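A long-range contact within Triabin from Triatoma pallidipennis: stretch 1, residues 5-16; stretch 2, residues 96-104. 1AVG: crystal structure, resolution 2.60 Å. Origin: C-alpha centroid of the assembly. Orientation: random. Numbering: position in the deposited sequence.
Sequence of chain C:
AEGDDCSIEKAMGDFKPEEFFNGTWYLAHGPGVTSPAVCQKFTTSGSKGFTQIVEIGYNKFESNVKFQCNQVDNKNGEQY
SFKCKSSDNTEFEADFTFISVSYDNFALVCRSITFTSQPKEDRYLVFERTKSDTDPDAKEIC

Stretch 1, residues 5-16: DCSIEKAMGDFK
Stretch 2, residues 96-104: FTFISVSYD

An irregular segment, residues 5-16, lies along a strand that starts before Phe96 and includes Ile99; the chain turns a corner at Ser100. Touching residues are at least 83 apart in sequence, and the two segments bury 604 Å² between them, with only two hydrogen bonds across the contact; apolar packing supplies the rest. Both segments advance in the same sense: Ala11 CA lies 5.2 Å from Phe98 CA, and further along Lys16 CA is 8.9 Å from Tyr103 CA.

The first hydrogen bond is backbone to backbone. Met12 N donates to Phe98 O at 2.9 Å, with a bent N-H...O angle of 132°, and the same carbonyl receives a CA-H...O contact from Ala11 CA at 3.2 Å. Extended Ala11 (phi/psi -70/165) delivers the chain to this acceptor, and its side chain points sideways. The second bond is straighter: Lys16 N donates to Tyr103 OH at 2.9 Å and 167°. Tyrosine suits this place because its ring spans a gap the backbones leave open and carries a polar atom to the end of it. Its chi1 is m (-43°), chi2 -70°. Lys16, modelled only to CB, sits at the N-cap of a following helix.

Some of the other polar groups are served within the segment. Glu9 N donates to Cys6 O at 3.2 Å, while Glu9 OE1 accepts from Lys10 N at 3.2 Å; Glu9 OE2 and Asp14 OD1 are satisfied elsewhere in the structure. After Met12 (-76/-5), Gly13 adopts 70/-67, a positive phi that favours glycine, and Asp14 N reaches back to Met12 O at 2.7 Å, tightening the turn before Phe15.

Phe15 (chi1 t, chi2 64°) starts sideways, but its ring end swings nearer. It stacks face-to-face on Phe98 (chi1 m, chi2 86°), centroids 4.0 Å apart and planes at 17°; Phe98 CB also sits over the Phe15 ring, 4.2 Å from its centroid. Tyr103 meets Phe15 obliquely, planes at 42°, with CE1 of Phe15 3.5 Å from CE1 of Tyr103. Val101 (chi1 p) brings CG1 to 3.5 Å from Phe15 CD1 and a tight 3.0 Å from Met12 SD. Met12, pointing toward the strand with chi1 p and chi2 t, uses its unbranched length to carry CE to 3.6 Å from Tyr103 OH.

At the other end, buried Thr97 (chi1 m) points toward the loop, its CG2 4.0 Å from Glu9 CB and 4.4 Å from Ala11 CB. Ile99 points away, yet with both chi angles m its CD1 returns to 3.5 Å from Glu9 OE1. Lys10, all-trans, points away and remains exposed.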

ATOM      1  N   ASP C   5     -16.563 -14.148   0.376  1.00 64.13           N
ATOM      2  CA  ASP C   5     -17.894 -14.386  -0.166  1.00 60.78           C
ATOM      3  C   ASP C   5     -18.223 -13.342  -1.229  1.00 56.51           C
ATOM      4  O   ASP C   5     -18.704 -12.251  -0.922  1.00 55.99           O
ATOM      5  CB  ASP C   5     -18.932 -14.360   0.965  1.00 65.16           C
ATOM      6  CG  ASP C   5     -20.193 -15.141   0.628  1.00 70.01           C
ATOM      7  OD1 ASP C   5     -20.131 -16.391   0.576  1.00 71.88           O
ATOM      8  OD2 ASP C   5     -21.250 -14.508   0.431  1.00 71.14           O
ATOM      9  N   CYS C   6     -17.966 -13.697  -2.483  1.00 51.77           N
ATOM     10  CA  CYS C   6     -18.217 -12.821  -3.622  1.00 49.27           C
ATOM     11  C   CYS C   6     -19.665 -12.361  -3.675  1.00 53.32           C
ATOM     12  O   CYS C   6     -19.964 -11.282  -4.184  1.00 53.13           O
ATOM     13  CB  CYS C   6     -17.870 -13.543  -4.923  1.00 38.76           C
ATOM     14  SG  CYS C   6     -16.181 -14.210  -4.921  1.00 29.81           S
ATOM     15  N   SER C   7     -20.557 -13.188  -3.141  1.00 59.15           N
ATOM     16  CA  SER C   7     -21.985 -12.892  -3.122  1.00 64.02           C
ATOM     17  C   SER C   7     -22.285 -11.584  -2.381  1.00 64.65           C
ATOM     18  O   SER C   7     -23.032 -10.734  -2.878  1.00 64.36           O
ATOM     19  CB  SER C   7     -22.747 -14.050  -2.464  1.00 66.96           C
ATOM     20  OG  SER C   7     -22.177 -15.307  -2.801  1.00 70.05           O
ATOM     21  N   ILE C   8     -21.680 -11.419  -1.205  1.00 63.38           N
ATOM     22  CA  ILE C   8     -21.898 -10.223  -0.400  1.00 61.25           C
ATOM     23  C   ILE C   8     -20.873  -9.128  -0.680  1.00 57.45           C
ATOM     24  O   ILE C   8     -20.583  -8.301   0.182  1.00 59.14           O
ATOM     25  CB  ILE C   8     -21.952 -10.545   1.127  1.00 63.97           C
ATOM     26  CG1 ILE C   8     -20.603 -11.061   1.631  1.00 65.88           C
ATOM     27  CG2 ILE C   8     -23.037 -11.584   1.412  1.00 62.31           C
ATOM     28  CD1 ILE C   8     -20.606 -11.418   3.112  1.00 65.62           C
ATOM     29  N   GLU C   9     -20.311  -9.136  -1.883  1.00 54.91           N
ATOM     30  CA  GLU C   9     -19.342  -8.122  -2.273  1.00 51.86           C
ATOM     31  C   GLU C   9     -20.078  -6.996  -2.991  1.00 51.87           C
ATOM     32  O   GLU C   9     -21.309  -6.973  -3.036  1.00 55.90           O
ATOM     33  CB  GLU C   9     -18.262  -8.717  -3.184  1.00 49.52           C
ATOM     34  CG  GLU C   9     -16.966  -9.096  -2.470  1.00 48.40           C
ATOM     35  CD  GLU C   9     -16.174  -7.889  -1.976  1.00 54.18           C
ATOM     36  OE1 GLU C   9     -16.348  -6.778  -2.528  1.00 57.37           O
ATOM     37  OE2 GLU C   9     -15.366  -8.051  -1.035  1.00 56.91           O
ATOM     38  N   LYS C  10     -19.326  -6.067  -3.561  1.00 50.43           N
ATOM     39  CA  LYS C  10     -19.919  -4.948  -4.270  1.00 49.25           C
ATOM     40  C   LYS C  10     -19.107  -4.698  -5.536  1.00 44.61           C
ATOM     41  O   LYS C  10     -17.896  -4.483  -5.470  1.00 46.03           O
ATOM     42  CB  LYS C  10     -19.911  -3.712  -3.368  1.00 56.70           C
ATOM     43  CG  LYS C  10     -20.764  -2.562  -3.866  1.00 64.47           C
ATOM     44  CD  LYS C  10     -20.795  -1.438  -2.850  1.00 67.51           C
ATOM     45  CE  LYS C  10     -21.770  -0.354  -3.262  1.00 68.98           C
ATOM     46  NZ  LYS C  10     -21.876   0.685  -2.204  1.00 75.51           N
ATOM     47  N   ALA C  11     -19.764  -4.783  -6.687  1.00 40.74           N
ATOM     48  CA  ALA C  11     -19.091  -4.572  -7.964  1.00 40.46           C
ATOM     49  C   ALA C  11     -18.713  -3.107  -8.115  1.00 41.47           C
ATOM     50  O   ALA C  11     -19.230  -2.255  -7.395  1.00 44.32           O
ATOM     51  CB  ALA C  11     -19.974  -5.018  -9.116  1.00 38.67           C
ATOM     52  N   MET C  12     -17.840  -2.812  -9.071  1.00 38.78           N
ATOM     53  CA  MET C  12     -17.379  -1.451  -9.286  1.00 40.01           C
ATOM     54  C   MET C  12     -18.321  -0.476  -9.988  1.00 46.38           C
ATOM     55  O   MET C  12     -17.989   0.700 -10.135  1.00 49.71           O
ATOM     56  CB  MET C  12     -16.020  -1.453  -9.980  1.00 37.30           C
ATOM     57  CG  MET C  12     -16.047  -1.848 -11.430  1.00 30.57           C
ATOM     58  SD  MET C  12     -14.401  -1.726 -12.090  1.00 35.80           S
ATOM     59  CE  MET C  12     -14.491  -0.256 -13.109  1.00 23.17           C
ATOM     60  N   GLY C  13     -19.471  -0.946 -10.454  1.00 48.04           N
ATOM     61  CA  GLY C  13     -20.411  -0.046 -11.110  1.00 51.35           C
ATOM     62  C   GLY C  13     -20.015   0.486 -12.482  1.00 51.50           C
ATOM     63  O   GLY C  13     -20.643   0.139 -13.480  1.00 56.92           O
ATOM     64  N   ASP C  14     -18.974   1.307 -12.550  1.00 45.37           N
ATOM     65  CA  ASP C  14     -18.522   1.873 -13.822  1.00 45.53           C
ATOM     66  C   ASP C  14     -17.805   0.873 -14.736  1.00 45.54           C
ATOM     67  O   ASP C  14     -17.080   1.268 -15.657  1.00 47.72           O
ATOM     68  CB  ASP C  14     -17.609   3.083 -13.567  1.00 53.36           C
ATOM     69  CG  ASP C  14     -16.397   2.741 -12.704  1.00 57.55           C
ATOM     70  OD1 ASP C  14     -16.588   2.439 -11.509  1.00 55.89           O
ATOM     71  OD2 ASP C  14     -15.253   2.791 -13.218  1.00 59.43           O
ATOM     72  N   PHE C  15     -18.030  -0.414 -14.503  1.00 42.16           N
ATOM     73  CA  PHE C  15     -17.382  -1.461 -15.278  1.00 40.80           C
ATOM     74  C   PHE C  15     -17.923  -1.566 -16.699  1.00 40.01           C
ATOM     75  O   PHE C  15     -19.120  -1.761 -16.903  1.00 43.67           O
ATOM     76  CB  PHE C  15     -17.530  -2.809 -14.556  1.00 41.41           C
ATOM     77  CG  PHE C  15     -16.771  -3.938 -15.201  1.00 36.93           C
ATOM     78  CD1 PHE C  15     -15.383  -3.911 -15.272  1.00 35.29           C
ATOM     79  CD2 PHE C  15     -17.445  -5.026 -15.739  1.00 35.27           C
ATOM     80  CE1 PHE C  15     -14.682  -4.952 -15.869  1.00 36.05           C
ATOM     81  CE2 PHE C  15     -16.751  -6.069 -16.339  1.00 35.57           C
ATOM     82  CZ  PHE C  15     -15.368  -6.033 -16.404  1.00 34.61           C
ATOM     83  N   LYS C  16     -17.037  -1.420 -17.677  1.00 33.92           N
ATOM     84  CA  LYS C  16     -17.419  -1.536 -19.071  1.00 34.49           C
ATOM     85  C   LYS C  16     -16.973  -2.934 -19.510  1.00 37.54           C
ATOM     86  O   LYS C  16     -15.837  -3.132 -19.963  1.00 38.30           O
ATOM     87  CB  LYS C  16     -16.737  -0.450 -19.906  1.00 35.92           C
ATOM     88  N   PHE C  96     -18.036 -13.854 -11.868  1.00 25.41           N
ATOM     89  CA  PHE C  96     -17.062 -12.784 -11.623  1.00 26.37           C
ATOM     90  C   PHE C  96     -17.708 -11.526 -11.044  1.00 26.43           C
ATOM     91  O   PHE C  96     -18.673 -11.008 -11.612  1.00 23.55           O
ATOM     92  CB  PHE C  96     -16.380 -12.349 -12.920  1.00 31.80           C
ATOM     93  CG  PHE C  96     -15.634 -13.431 -13.631  1.00 39.33           C
ATOM     94  CD1 PHE C  96     -15.027 -14.466 -12.933  1.00 42.28           C
ATOM     95  CD2 PHE C  96     -15.520 -13.394 -15.019  1.00 42.89           C
ATOM     96  CE1 PHE C  96     -14.315 -15.450 -13.609  1.00 46.47           C
ATOM     97  CE2 PHE C  96     -14.813 -14.369 -15.704  1.00 43.09           C
ATOM     98  CZ  PHE C  96     -14.207 -15.402 -14.998  1.00 45.97           C
ATOM     99  N   THR C  97     -17.184 -11.046  -9.919  1.00 27.41           N
ATOM    100  CA  THR C  97     -17.659  -9.805  -9.295  1.00 25.00           C
ATOM    101  C   THR C  97     -16.445  -8.892  -9.407  1.00 24.85           C
ATOM    102  O   THR C  97     -15.444  -9.092  -8.713  1.00 28.77           O
ATOM    103  CB  THR C  97     -18.010  -9.993  -7.804  1.00 24.81           C
ATOM    104  OG1 THR C  97     -19.089 -10.925  -7.670  1.00 28.91           O
ATOM    105  CG2 THR C  97     -18.420  -8.669  -7.180  1.00 24.61           C
ATOM    106  N   PHE C  98     -16.488  -7.950 -10.336  1.00 17.94           N
ATOM    107  CA  PHE C  98     -15.352  -7.071 -10.525  1.00 15.32           C
ATOM    108  C   PHE C  98     -15.278  -6.014  -9.443  1.00 19.79           C
ATOM    109  O   PHE C  98     -16.206  -5.231  -9.278  1.00 26.35           O
ATOM    110  CB  PHE C  98     -15.404  -6.452 -11.913  1.00 12.79           C
ATOM    111  CG  PHE C  98     -15.315  -7.466 -13.022  1.00 18.18           C
ATOM    112  CD1 PHE C  98     -16.459  -8.107 -13.495  1.00 21.94           C
ATOM    113  CD2 PHE C  98     -14.084  -7.818 -13.563  1.00 16.20           C
ATOM    114  CE1 PHE C  98     -16.379  -9.088 -14.489  1.00 18.63           C
ATOM    115  CE2 PHE C  98     -13.994  -8.796 -14.555  1.00 23.15           C
ATOM    116  CZ  PHE C  98     -15.148  -9.434 -15.018  1.00 17.36           C
ATOM    117  N   ILE C  99     -14.171  -6.010  -8.707  1.00 22.49           N
ATOM    118  CA  ILE C  99     -13.938  -5.062  -7.610  1.00 22.87           C
ATOM    119  C   ILE C  99     -13.258  -3.761  -8.094  1.00 19.48           C
ATOM    120  O   ILE C  99     -13.772  -2.661  -7.886  1.00 16.34           O
ATOM    121  CB  ILE C  99     -13.023  -5.693  -6.502  1.00 22.28           C
ATOM    122  CG1 ILE C  99     -13.406  -7.153  -6.217  1.00 20.67           C
ATOM    123  CG2 ILE C  99     -13.082  -4.870  -5.229  1.00 24.04           C
ATOM    124  CD1 ILE C  99     -14.783  -7.361  -5.645  1.00 21.61           C
ATOM    125  N   SER C 100     -12.114  -3.908  -8.758  1.00 15.89           N
ATOM    126  CA  SER C 100     -11.320  -2.786  -9.252  1.00 14.79           C
ATOM    127  C   SER C 100     -10.604  -3.277 -10.491  1.00 13.77           C
ATOM    128  O   SER C 100     -10.017  -4.353 -10.474  1.00 17.46           O
ATOM    129  CB  SER C 100     -10.277  -2.392  -8.200  1.00 20.08           C
ATOM    130  OG  SER C 100      -9.330  -1.456  -8.690  1.00 17.37           O
ATOM    131  N   VAL C 101     -10.600  -2.474 -11.544  1.00 13.72           N
ATOM    132  CA  VAL C 101      -9.965  -2.885 -12.781  1.00 17.60           C
ATOM    133  C   VAL C 101      -9.504  -1.750 -13.682  1.00 18.90           C
ATOM    134  O   VAL C 101     -10.146  -0.712 -13.783  1.00 23.45           O
ATOM    135  CB  VAL C 101     -10.902  -3.875 -13.604  1.00 22.34           C
ATOM    136  CG1 VAL C 101     -12.350  -3.477 -13.490  1.00 19.54           C
ATOM    137  CG2 VAL C 101     -10.506  -3.926 -15.085  1.00 18.12           C
ATOM    138  N   SER C 102      -8.331  -1.934 -14.264  1.00 16.99           N
ATOM    139  CA  SER C 102      -7.794  -0.997 -15.213  1.00 16.09           C
ATOM    140  C   SER C 102      -7.657  -1.928 -16.396  1.00 18.82           C
ATOM    141  O   SER C 102      -6.759  -2.763 -16.446  1.00 20.18           O
ATOM    142  CB  SER C 102      -6.437  -0.470 -14.769  1.00 19.30           C
ATOM    143  OG  SER C 102      -5.579  -1.530 -14.402  1.00 34.41           O
ATOM    144  N   TYR C 103      -8.592  -1.816 -17.324  1.00 21.73           N
ATOM    145  CA  TYR C 103      -8.635  -2.665 -18.511  1.00 19.95           C
ATOM    146  C   TYR C 103      -7.333  -2.837 -19.291  1.00 18.47           C
ATOM    147  O   TYR C 103      -7.264  -3.676 -20.182  1.00 21.15           O
ATOM    148  CB  TYR C 103      -9.729  -2.171 -19.454  1.00 17.80           C
ATOM    149  CG  TYR C 103     -11.007  -1.801 -18.749  1.00  9.93           C
ATOM    150  CD1 TYR C 103     -11.817  -2.771 -18.181  1.00 14.20           C
ATOM    151  CD2 TYR C 103     -11.383  -0.471 -18.617  1.00 19.17           C
ATOM    152  CE1 TYR C 103     -12.974  -2.422 -17.485  1.00 24.18           C
ATOM    153  CE2 TYR C 103     -12.536  -0.108 -17.928  1.00 22.05           C
ATOM    154  CZ  TYR C 103     -13.324  -1.086 -17.363  1.00 24.47           C
ATOM    155  OH  TYR C 103     -14.446  -0.729 -16.657  1.00 32.24           O
ATOM    156  N   ASP C 104      -6.300  -2.076 -18.953  1.00 16.83           N
ATOM    157  CA  ASP C 104      -5.033  -2.178 -19.669  1.00 23.68           C
ATOM    158  C   ASP C 104      -3.867  -2.548 -18.769  1.00 25.14           C
ATOM    159  O   ASP C 104      -2.728  -2.612 -19.226  1.00 25.29           O
ATOM    160  CB  ASP C 104      -4.718  -0.863 -20.392  1.00 30.35           C
ATOM    161  CG  ASP C 104      -4.607   0.326 -19.443  1.00 39.81           C
ATOM    162  OD1 ASP C 104      -5.324   0.361 -18.415  1.00 46.11           O
ATOM    163  OD2 ASP C 104      -3.805   1.239 -19.735  1.00 47.69           O
TER